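Local structure of TRAP dicarboxylate transporter, DctP subunit (Anaerococcus prevoti, 4N91) at residues A[76-81]-A[96-101]; A[89-94]-A[242-247]; A[101-106]-A[135-140]. The protein probably serves as the extracellular solute-binding subunit of a TRAP transporter, holding D-glucuronate as either its alpha or its beta anomer. All coordinates share one frame; numbering follows the deposited sequence.

Interaction 1 of 3, residues A[76-81]-A[96-101]; sequences SQIDMV and NAILET. With BDP (beta-D-glucopyranuronic acid), chain C.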
loop_
_atom_site.group_PDB
_atom_site.type_symbol
_atom_site.label_atom_id
_atom_site.label_comp_id
_atom_site.label_asym_id
_atom_site.label_seq_id
_atom_site.Cartn_x
_atom_site.Cartn_y
_atom_site.Cartn_z
ATOM N N SER A 76 6.008 6.730 11.886
ATOM C CA SER A 76 4.891 6.196 11.142
ATOM C C SER A 76 5.003 6.626 9.674
ATOM O O SER A 76 5.801 7.503 9.322
ATOM C CB SER A 76 3.605 6.777 11.727
ATOM O OG SER A 76 3.551 8.158 11.403
ATOM N N GLN A 77 4.229 6.007 8.794
ATOM C CA GLN A 77 4.329 6.342 7.389
ATOM C C GLN A 77 4.067 7.832 7.128
ATOM O O GLN A 77 4.767 8.491 6.346
ATOM C CB GLN A 77 3.341 5.489 6.602
ATOM C CG GLN A 77 3.885 4.946 5.396
ATOM C CD GLN A 77 2.952 3.943 4.758
ATOM O OE1 GLN A 77 1.836 4.284 4.415
ATOM N NE2 GLN A 77 3.423 2.734 4.560
ATOM N N ILE A 78 3.059 8.375 7.794
ATOM C CA ILE A 78 2.788 9.816 7.668
ATOM C C ILE A 78 3.988 10.666 8.078
ATOM O O ILE A 78 4.308 11.614 7.362
ATOM C CB ILE A 78 1.552 10.251 8.492
ATOM C CG1 ILE A 78 0.309 10.103 7.638
ATOM C CG2 ILE A 78 1.687 11.704 8.925
ATOM C CD1 ILE A 78 0.201 11.160 6.492
ATOM N N ASP A 79 4.647 10.318 9.190
ATOM C CA ASP A 79 5.902 10.937 9.680
ATOM C C ASP A 79 6.937 10.904 8.510
ATOM O O ASP A 79 7.552 11.917 8.150
ATOM C CB ASP A 79 6.545 10.137 10.863
ATOM C CG ASP A 79 5.857 10.324 12.252
ATOM O OD1 ASP A 79 5.008 11.238 12.439
ATOM O OD2 ASP A 79 6.200 9.504 13.191
HETATM N N MSE A 80 7.117 9.716 7.930
HETATM C CA MSE A 80 8.166 9.497 6.927
HETATM C C MSE A 80 7.912 10.264 5.636
HETATM O O MSE A 80 8.857 10.776 5.039
HETATM C CB MSE A 80 8.333 8.001 6.627
HETATM C CG MSE A 80 8.917 7.254 7.783
HETATM SE SE MSE A 80 9.419 5.420 7.277
HETATM C CE MSE A 80 7.637 4.609 7.385
ATOM N N VAL A 81 6.666 10.336 5.184
ATOM C CA VAL A 81 6.369 11.085 3.964
ATOM C C VAL A 81 6.774 12.552 4.179
ATOM O O VAL A 81 7.387 13.177 3.294
ATOM C CB VAL A 81 4.913 10.987 3.557
ATOM C CG1 VAL A 81 4.606 11.902 2.356
ATOM C CG2 VAL A 81 4.562 9.550 3.210
ATOM N N ASN A 96 -0.317 3.956 -1.143
ATOM C CA ASN A 96 -1.048 4.890 -1.994
ATOM C C ASN A 96 -2.225 5.511 -1.225
ATOM O O ASN A 96 -2.649 6.642 -1.507
ATOM C CB ASN A 96 -1.562 4.143 -3.207
ATOM C CG ASN A 96 -2.008 5.056 -4.306
ATOM O OD1 ASN A 96 -1.199 5.517 -5.097
ATOM N ND2 ASN A 96 -3.293 5.329 -4.358
ATOM N N ALA A 97 -2.765 4.757 -0.268
ATOM C CA ALA A 97 -3.918 5.212 0.506
ATOM C C ALA A 97 -3.675 6.598 1.103
ATOM O O ALA A 97 -4.584 7.416 1.162
ATOM C CB ALA A 97 -4.251 4.208 1.610
ATOM N N ILE A 98 -2.473 6.852 1.608
ATOM C CA ILE A 98 -2.222 8.116 2.284
ATOM C C ILE A 98 -1.722 9.218 1.362
ATOM O O ILE A 98 -1.794 10.389 1.691
ATOM C CB ILE A 98 -1.284 7.988 3.508
ATOM C CG1 ILE A 98 0.136 7.673 3.077
ATOM C CG2 ILE A 98 -1.841 6.939 4.548
ATOM C CD1 ILE A 98 1.156 7.856 4.175
ATOM N N LEU A 99 -1.260 8.858 0.171
ATOM C CA LEU A 99 -0.707 9.858 -0.733
ATOM C C LEU A 99 -1.791 10.754 -1.316
ATOM O O LEU A 99 -1.509 11.876 -1.712
ATOM C CB LEU A 99 0.099 9.211 -1.833
ATOM C CG LEU A 99 1.365 8.503 -1.319
ATOM C CD1 LEU A 99 2.084 7.858 -2.483
ATOM C CD2 LEU A 99 2.295 9.448 -0.586
ATOM N N GLU A 100 -3.036 10.285 -1.322
ATOM C CA GLU A 100 -4.146 11.106 -1.801
ATOM C C GLU A 100 -4.356 12.385 -1.002
ATOM O O GLU A 100 -4.985 13.293 -1.488
ATOM C CB GLU A 100 -5.442 10.288 -1.848
ATOM C CG GLU A 100 -5.956 9.859 -0.494
ATOM C CD GLU A 100 -7.258 9.062 -0.553
ATOM O OE1 GLU A 100 -7.626 8.533 -1.638
ATOM O OE2 GLU A 100 -7.905 8.958 0.511
ATOM N N THR A 101 -3.830 12.456 0.216
ATOM C CA THR A 101 -3.935 13.665 1.021
ATOM C C THR A 101 -2.837 14.671 0.664
ATOM O O THR A 101 -2.903 15.816 1.072
ATOM C CB THR A 101 -3.924 13.367 2.549
ATOM O OG1 THR A 101 -2.671 12.794 2.945
ATOM C CG2 THR A 101 -5.050 12.418 2.914
HETATM C C1 BDP C . 0.152 -2.709 4.309
HETATM C C2 BDP C . 0.908 -1.808 3.446
HETATM C C3 BDP C . 1.554 -0.725 4.260
HETATM C C4 BDP C . 0.579 0.031 4.985
HETATM C C5 BDP C . -0.232 -0.885 5.815
HETATM C C6 BDP C . -1.409 -0.152 6.507
HETATM O O2 BDP C . 2.041 -2.667 3.029
HETATM O O3 BDP C . 2.341 0.152 3.389
HETATM O O4 BDP C . 1.086 1.019 5.724
HETATM O O5 BDP C . -0.840 -1.939 4.989
HETATM O O6A BDP C . -1.085 0.827 7.214
HETATM O O1 BDP C . -0.656 -3.539 3.437
HETATM O O6B BDP C . -2.539 -0.691 6.513
#
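Gln77, a residue of the glucuronate pocket in the first turn of helix 77-86, is backed by Ile98 of the short, weakly bonded helical turn at about 96-99. Gln77 runs extended beyond CG, and its amide divides the work: NE2 donates to O3 of beta-D-glucuronate at 3.0 Å (N-H...O 157°), while OE1 accepts from the backbone N of Ser95. A primary amide suits this place because it offers a donor and an acceptor on one flat group, and the two bonds together fix its rotation. An alanine here would probably leave the sugar O3 without this donor and the Ser95 N-H without its acceptor.

The apolar half of the contact centres on Ile98 CD1. Chi1 (70°) sets CG1 between the backbone N and the carbonyl carbon, and the extended chi2 (166°) carries CD1 to helix 77-86. There it lies 3.9 Å from Val81 CG2 and, a little farther, meets Ile78 CD1. The same methyl also rests 3.6 Å from Gln77 OE1. Leu99 CD2 adds a looser touch, 4.4 Å from Val81 CG2.

Each segment is also tied within itself. Ser76 and Asp79 form a capping box at the helix start: Asp79 N donates to Ser76 OG at 3.3 Å, and Ser76 N donates to Asp79 OD2 from above the carboxylate plane. In 96-101, Thr101 OG1 bonds to Ile98 O at 2.9 Å.

Strand 91-95 lies between the two helices in sequence and packs against both, with Ala94 touching Val81 and Leu99; Ile245 of strand 242-247 packs on Val81, and Ile243 on Leu99.

Interaction 2 of 3, residues A[89-94]-A[242-247]; sequences INICVA and DIVIAN. With BDP (beta-D-glucopyranuronic acid), chain C.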
loop_
_atom_site.group_PDB
_atom_site.type_symbol
_atom_site.label_atom_id
_atom_site.label_comp_id
_atom_site.label_asym_id
_atom_site.label_seq_id
_atom_site.Cartn_x
_atom_site.Cartn_y
_atom_site.Cartn_z
ATOM N N ILE A 89 14.910 12.620 5.093
ATOM C CA ILE A 89 15.303 11.338 4.537
ATOM C C ILE A 89 15.121 11.384 3.018
ATOM O O ILE A 89 14.399 12.252 2.487
ATOM C CB ILE A 89 14.524 10.178 5.167
ATOM C CG1 ILE A 89 13.042 10.276 4.815
ATOM C CG2 ILE A 89 14.711 10.188 6.690
ATOM C CD1 ILE A 89 12.180 9.212 5.511
ATOM N N ASN A 90 15.768 10.460 2.324
ATOM C CA ASN A 90 15.815 10.523 0.866
ATOM C C ASN A 90 14.669 9.758 0.186
ATOM O O ASN A 90 14.124 10.195 -0.823
ATOM C CB ASN A 90 17.155 9.972 0.366
ATOM C CG ASN A 90 18.349 10.688 0.983
ATOM O OD1 ASN A 90 18.759 10.399 2.121
ATOM N ND2 ASN A 90 18.898 11.655 0.245
ATOM N N ILE A 91 14.323 8.606 0.753
ATOM C CA ILE A 91 13.393 7.664 0.127
ATOM C C ILE A 91 12.558 7.037 1.229
ATOM O O ILE A 91 13.075 6.735 2.306
ATOM C CB ILE A 91 14.129 6.535 -0.584
ATOM C CG1 ILE A 91 14.995 7.055 -1.738
ATOM C CG2 ILE A 91 13.140 5.458 -1.080
ATOM C CD1 ILE A 91 16.073 6.067 -2.175
ATOM N N CYS A 92 11.269 6.869 0.979
ATOM C CA CYS A 92 10.490 6.013 1.866
ATOM C C CYS A 92 9.418 5.279 1.114
ATOM O O CYS A 92 9.170 5.528 -0.058
ATOM C CB CYS A 92 9.904 6.798 3.014
ATOM S SG CYS A 92 8.396 7.738 2.684
ATOM N N VAL A 93 8.783 4.349 1.811
ATOM C CA VAL A 93 7.671 3.618 1.239
ATOM C C VAL A 93 6.407 4.091 1.907
ATOM O O VAL A 93 6.323 4.095 3.132
ATOM C CB VAL A 93 7.836 2.087 1.447
ATOM C CG1 VAL A 93 6.631 1.335 0.915
ATOM C CG2 VAL A 93 9.071 1.579 0.742
ATOM N N ALA A 94 5.423 4.461 1.095
ATOM C CA ALA A 94 4.129 4.892 1.597
ATOM C C ALA A 94 3.008 4.205 0.836
ATOM O O ALA A 94 3.071 4.069 -0.383
ATOM C CB ALA A 94 3.985 6.398 1.444
ATOM N N ASP A 242 1.787 -0.117 -2.639
ATOM C CA ASP A 242 2.764 0.653 -1.892
ATOM C C ASP A 242 3.625 1.405 -2.907
ATOM O O ASP A 242 3.965 0.878 -3.986
ATOM C CB ASP A 242 3.622 -0.262 -1.010
ATOM C CG ASP A 242 2.900 -0.760 0.223
ATOM O OD1 ASP A 242 1.975 -0.065 0.728
ATOM O OD2 ASP A 242 3.292 -1.841 0.720
ATOM N N ILE A 243 3.944 2.647 -2.589
ATOM C CA ILE A 243 4.691 3.504 -3.500
ATOM C C ILE A 243 6.030 3.861 -2.878
ATOM O O ILE A 243 6.101 4.251 -1.707
ATOM C CB ILE A 243 3.928 4.809 -3.787
ATOM C CG1 ILE A 243 2.493 4.506 -4.235
ATOM C CG2 ILE A 243 4.671 5.647 -4.822
ATOM C CD1 ILE A 243 2.367 3.768 -5.565
ATOM N N VAL A 244 7.100 3.710 -3.647
ATOM C CA VAL A 244 8.403 4.182 -3.215
ATOM C C VAL A 244 8.541 5.614 -3.673
ATOM O O VAL A 244 8.464 5.893 -4.879
ATOM C CB VAL A 244 9.518 3.328 -3.826
ATOM C CG1 VAL A 244 10.859 3.736 -3.294
ATOM C CG2 VAL A 244 9.238 1.841 -3.560
ATOM N N ILE A 245 8.684 6.524 -2.716
ATOM C CA ILE A 245 8.806 7.933 -3.039
ATOM C C ILE A 245 10.201 8.428 -2.693
ATOM O O ILE A 245 10.811 7.977 -1.735
ATOM C CB ILE A 245 7.720 8.811 -2.330
ATOM C CG1 ILE A 245 7.821 8.725 -0.814
ATOM C CG2 ILE A 245 6.325 8.446 -2.812
ATOM C CD1 ILE A 245 6.976 9.774 -0.093
ATOM N N ALA A 246 10.705 9.347 -3.507
ATOM C CA ALA A 246 12.010 9.946 -3.280
ATOM C C ALA A 246 11.900 11.471 -3.218
ATOM O O ALA A 246 11.075 12.074 -3.909
ATOM C CB ALA A 246 12.961 9.532 -4.395
ATOM N N ASN A 247 12.705 12.082 -2.355
ATOM C CA ASN A 247 12.801 13.535 -2.297
ATOM C C ASN A 247 13.189 14.059 -3.662
ATOM O O ASN A 247 14.169 13.603 -4.262
ATOM C CB ASN A 247 13.809 13.993 -1.250
ATOM C CG ASN A 247 13.969 15.510 -1.236
ATOM O OD1 ASN A 247 14.885 16.052 -1.858
ATOM N ND2 ASN A 247 13.041 16.201 -0.594
HETATM C C1 BDP C . 0.152 -2.709 4.309
HETATM C C2 BDP C . 0.908 -1.808 3.446
HETATM C C3 BDP C . 1.554 -0.725 4.260
HETATM C C4 BDP C . 0.579 0.031 4.985
HETATM C C5 BDP C . -0.232 -0.885 5.815
HETATM C C6 BDP C . -1.409 -0.152 6.507
HETATM O O2 BDP C . 2.041 -2.667 3.029
HETATM O O3 BDP C . 2.341 0.152 3.389
HETATM O O4 BDP C . 1.086 1.019 5.724
HETATM O O5 BDP C . -0.840 -1.939 4.989
HETATM O O6A BDP C . -1.085 0.827 7.214
HETATM O O1 BDP C . -0.656 -3.539 3.437
HETATM O O6B BDP C . -2.539 -0.691 6.513
#
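At the pocket end of a strand pair, Val93 CG1 packs 3.9 Å from Asp242 CB, whose carboxylate faces the sugar. OD1 of Asp242 lies 2.7 Å from O3 of beta-D-glucuronate and OD2 lies 2.8 Å from its O2, so an aspartate, short and two-oxygened, spans neighbouring hydroxyls.

Behind it the strands run antiparallel at 160°. Cys92 with Ile245 and Ala94 with Ile243 are hydrogen-bonded pairs, each joined by two backbone N-H...O bonds; Asn247 N adds another to Asn90 O at 2.8 Å. This pairing sits in the five-stranded mixed sheet of order 2-1-3-5-4, the arrangement of class II periplasmic binding proteins, in which strand 242-247 returns from the other lobe and slots in antiparallel between strands 91-95 and 143-149.

Small and beta-branched side chains fit its two faces. On one, Ile91 CG2 presses to 3.6 Å from Val244 CG1, and Val93 CG2 stands 4.3 Å from Val244 CG2. On the other, Cys92 SG lies 3.7 Å from Ile245 CG1, while Ala94, with only a methyl, packs against Val81 of helix 77-86.

Interaction 3 of 3, residues A[101-106]-A[135-140]; sequences TFNDVW and FESTRE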
loop_
_atom_site.group_PDB
_atom_site.type_symbol
_atom_site.label_atom_id
_atom_site.label_comp_id
_atom_site.label_asym_id
_atom_site.label_seq_id
_atom_site.Cartn_x
_atom_site.Cartn_y
_atom_site.Cartn_z
ATOM N N THR A 101 -3.830 12.456 0.216
ATOM C CA THR A 101 -3.935 13.665 1.021
ATOM C C THR A 101 -2.837 14.671 0.664
ATOM O O THR A 101 -2.903 15.816 1.072
ATOM C CB THR A 101 -3.924 13.367 2.549
ATOM O OG1 THR A 101 -2.671 12.794 2.945
ATOM C CG2 THR A 101 -5.050 12.418 2.914
ATOM N N PHE A 102 -1.855 14.235 -0.117
ATOM C CA PHE A 102 -0.787 15.105 -0.593
ATOM C C PHE A 102 -1.078 15.630 -1.993
ATOM O O PHE A 102 -0.682 16.745 -2.328
ATOM C CB PHE A 102 0.575 14.379 -0.544
ATOM C CG PHE A 102 1.035 14.108 0.854
ATOM C CD1 PHE A 102 0.558 13.011 1.550
ATOM C CD2 PHE A 102 1.889 14.984 1.504
ATOM C CE1 PHE A 102 0.952 12.781 2.870
ATOM C CE2 PHE A 102 2.280 14.753 2.815
ATOM C CZ PHE A 102 1.817 13.653 3.487
ATOM N N ASN A 103 -1.753 14.829 -2.804
ATOM C CA ASN A 103 -2.271 15.268 -4.103
ATOM C C ASN A 103 -3.425 14.360 -4.465
ATOM O O ASN A 103 -3.315 13.136 -4.378
ATOM C CB ASN A 103 -1.210 15.215 -5.190
ATOM C CG ASN A 103 -1.632 15.902 -6.478
ATOM O OD1 ASN A 103 -2.480 15.415 -7.225
ATOM N ND2 ASN A 103 -1.011 17.038 -6.757
ATOM N N ASP A 104 -4.540 14.951 -4.885
ATOM C CA ASP A 104 -5.747 14.170 -5.099
ATOM C C ASP A 104 -5.670 13.156 -6.244
ATOM O O ASP A 104 -6.474 12.235 -6.285
ATOM C CB ASP A 104 -6.973 15.078 -5.282
ATOM C CG ASP A 104 -6.950 15.894 -6.572
ATOM O OD1 ASP A 104 -6.149 15.640 -7.501
ATOM O OD2 ASP A 104 -7.792 16.816 -6.673
ATOM N N VAL A 105 -4.738 13.309 -7.181
ATOM C CA VAL A 105 -4.702 12.378 -8.292
ATOM C C VAL A 105 -4.321 10.957 -7.845
ATOM O O VAL A 105 -4.643 9.984 -8.526
ATOM C CB VAL A 105 -3.801 12.855 -9.441
ATOM C CG1 VAL A 105 -2.350 12.546 -9.176
ATOM C CG2 VAL A 105 -4.246 12.210 -10.747
ATOM N N TRP A 106 -3.664 10.824 -6.698
ATOM C CA TRP A 106 -3.337 9.465 -6.213
ATOM C C TRP A 106 -4.601 8.655 -5.893
ATOM O O TRP A 106 -4.559 7.422 -5.798
ATOM C CB TRP A 106 -2.436 9.485 -4.988
ATOM C CG TRP A 106 -1.085 10.087 -5.169
ATOM C CD1 TRP A 106 -0.737 11.385 -4.924
ATOM C CD2 TRP A 106 0.117 9.424 -5.572
ATOM N NE1 TRP A 106 0.592 11.571 -5.158
ATOM C CE2 TRP A 106 1.143 10.394 -5.572
ATOM C CE3 TRP A 106 0.430 8.111 -5.933
ATOM C CZ2 TRP A 106 2.459 10.091 -5.910
ATOM C CZ3 TRP A 106 1.732 7.818 -6.283
ATOM C CH2 TRP A 106 2.726 8.798 -6.263
ATOM N N PHE A 135 2.869 9.496 -10.429
ATOM C CA PHE A 135 4.098 9.501 -9.627
ATOM C C PHE A 135 4.768 10.885 -9.593
ATOM O O PHE A 135 5.431 11.237 -8.620
ATOM C CB PHE A 135 5.102 8.476 -10.170
ATOM C CG PHE A 135 4.754 7.031 -9.876
ATOM C CD1 PHE A 135 3.554 6.678 -9.285
ATOM C CD2 PHE A 135 5.653 6.032 -10.196
ATOM C CE1 PHE A 135 3.269 5.346 -9.023
ATOM C CE2 PHE A 135 5.361 4.708 -9.939
ATOM C CZ PHE A 135 4.189 4.374 -9.355
ATOM N N GLU A 136 4.587 11.668 -10.647
ATOM C CA GLU A 136 5.206 12.990 -10.759
ATOM C C GLU A 136 4.327 14.125 -10.245
ATOM O O GLU A 136 4.740 15.275 -10.246
ATOM C CB GLU A 136 5.579 13.264 -12.220
ATOM C CG GLU A 136 6.633 12.318 -12.743
ATOM C CD GLU A 136 6.886 12.450 -14.231
ATOM O OE1 GLU A 136 6.339 13.378 -14.868
ATOM O OE2 GLU A 136 7.640 11.603 -14.759
ATOM N N SER A 137 3.124 13.797 -9.799
ATOM C CA SER A 137 2.128 14.801 -9.461
ATOM C C SER A 137 2.514 15.671 -8.271
ATOM O O SER A 137 2.058 16.811 -8.152
ATOM C CB SER A 137 0.785 14.111 -9.196
ATOM O OG SER A 137 0.827 13.359 -8.008
ATOM N N THR A 138 3.356 15.149 -7.382
ATOM C CA THR A 138 3.587 15.819 -6.113
ATOM C C THR A 138 5.008 16.415 -6.012
ATOM O O THR A 138 5.499 16.712 -4.936
ATOM C CB THR A 138 3.194 14.893 -4.955
ATOM O OG1 THR A 138 1.961 14.235 -5.301
ATOM C CG2 THR A 138 2.948 15.690 -3.702
ATOM N N ARG A 139 5.632 16.665 -7.163
ATOM C CA ARG A 139 6.961 17.266 -7.185
ATOM C C ARG A 139 7.003 18.586 -6.425
ATOM O O ARG A 139 7.938 18.840 -5.678
ATOM C CB ARG A 139 7.435 17.484 -8.630
ATOM C CG ARG A 139 7.841 16.193 -9.312
ATOM C CD ARG A 139 7.895 16.352 -10.834
ATOM N NE ARG A 139 8.668 15.265 -11.431
ATOM C CZ ARG A 139 8.930 15.158 -12.734
ATOM N NH1 ARG A 139 8.463 16.069 -13.584
ATOM N NH2 ARG A 139 9.658 14.144 -13.186
ATOM N N GLU A 140 5.962 19.397 -6.571
ATOM C CA GLU A 140 5.901 20.678 -5.867
ATOM C C GLU A 140 5.751 20.487 -4.356
ATOM O O GLU A 140 6.051 21.380 -3.581
ATOM C CB GLU A 140 4.748 21.527 -6.402
ATOM C CG GLU A 140 4.901 21.924 -7.863
ATOM C CD GLU A 140 6.011 22.933 -8.085
ATOM O OE1 GLU A 140 6.609 23.397 -7.088
ATOM O OE2 GLU A 140 6.284 23.265 -9.263
#
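Trp106 reaches from a 3-10 turn across to Phe135, Ser137 and Thr138, its indole meeting polar partners on the pyrrole side and Phe135 at the far rim. CB rests near Glu100 N, and CG is set beside the backbone N (chi1 -63°), from where the ring extends toward 135-138. CD1 then passes 3.3 Å from Leu99 O. At NE1 the ring finds its polar anchor: it donates to Thr138 OG1 at 3.0 Å, nearly straight (N-H...O 166°), with the hydroxyl close to the ring plane. The far rim is apolar. CH2 lies 3.7 Å from Phe135 CA, and CZ3 lies 3.7 Å from Phe135 CD1. These rings meet rim to rim, centroids 5.9 Å apart and planes at 22°, neither over the face of the other. Tryptophan suits the place because one flat group supplies both a single N-H and a broad hydrocarbon rim.

Threonine likewise serves twice: OG1 of Thr138 takes the indole N-H and touches Asn103 CB at 3.3 Å, whereas CG2 turns to Phe102 CB. Asn103 shapes the approach to the 3-10 turn, its OD1 accepting from Val105 N at 3.1 Å on a lone pair, an Asx turn. Val105 CG1 packs 3.5 Å from the CB of Ser137, whose OG bonds back to Ile134 O.

The 101-106 loop is thereby laid against the type I turn from Glu136 to Arg139 that follows helix 128-135. Phe102 touches Ile78 and Val81 of helix 77-86, Val105 and Trp106 touch Ile134 of helix 128-135, and Thr138 leans on Phe143 of strand 143-149.

How the interactions relate
From the N terminus, helix 77-86 opens interaction 1 and strand 91-95 opens interaction 2 before residues 96-101 close the first, a short loop of 14 residues. The two contacts therefore cross, and both reach the same sugar. Interaction 3 follows interaction 1 in series, sharing Thr101, and closes at 135-140 after an excursion through helices 118-125 and 128-135. It lies wholly within the long span that interaction 2 completes, when the chain has passed through the other lobe and come back as strand 242-247. Ile243 of that strand touches Trp106 and Phe135, and Asn96 ND2 probably bonds to Trp106 O, joining sheet, helical turn and outer loops of one lobe.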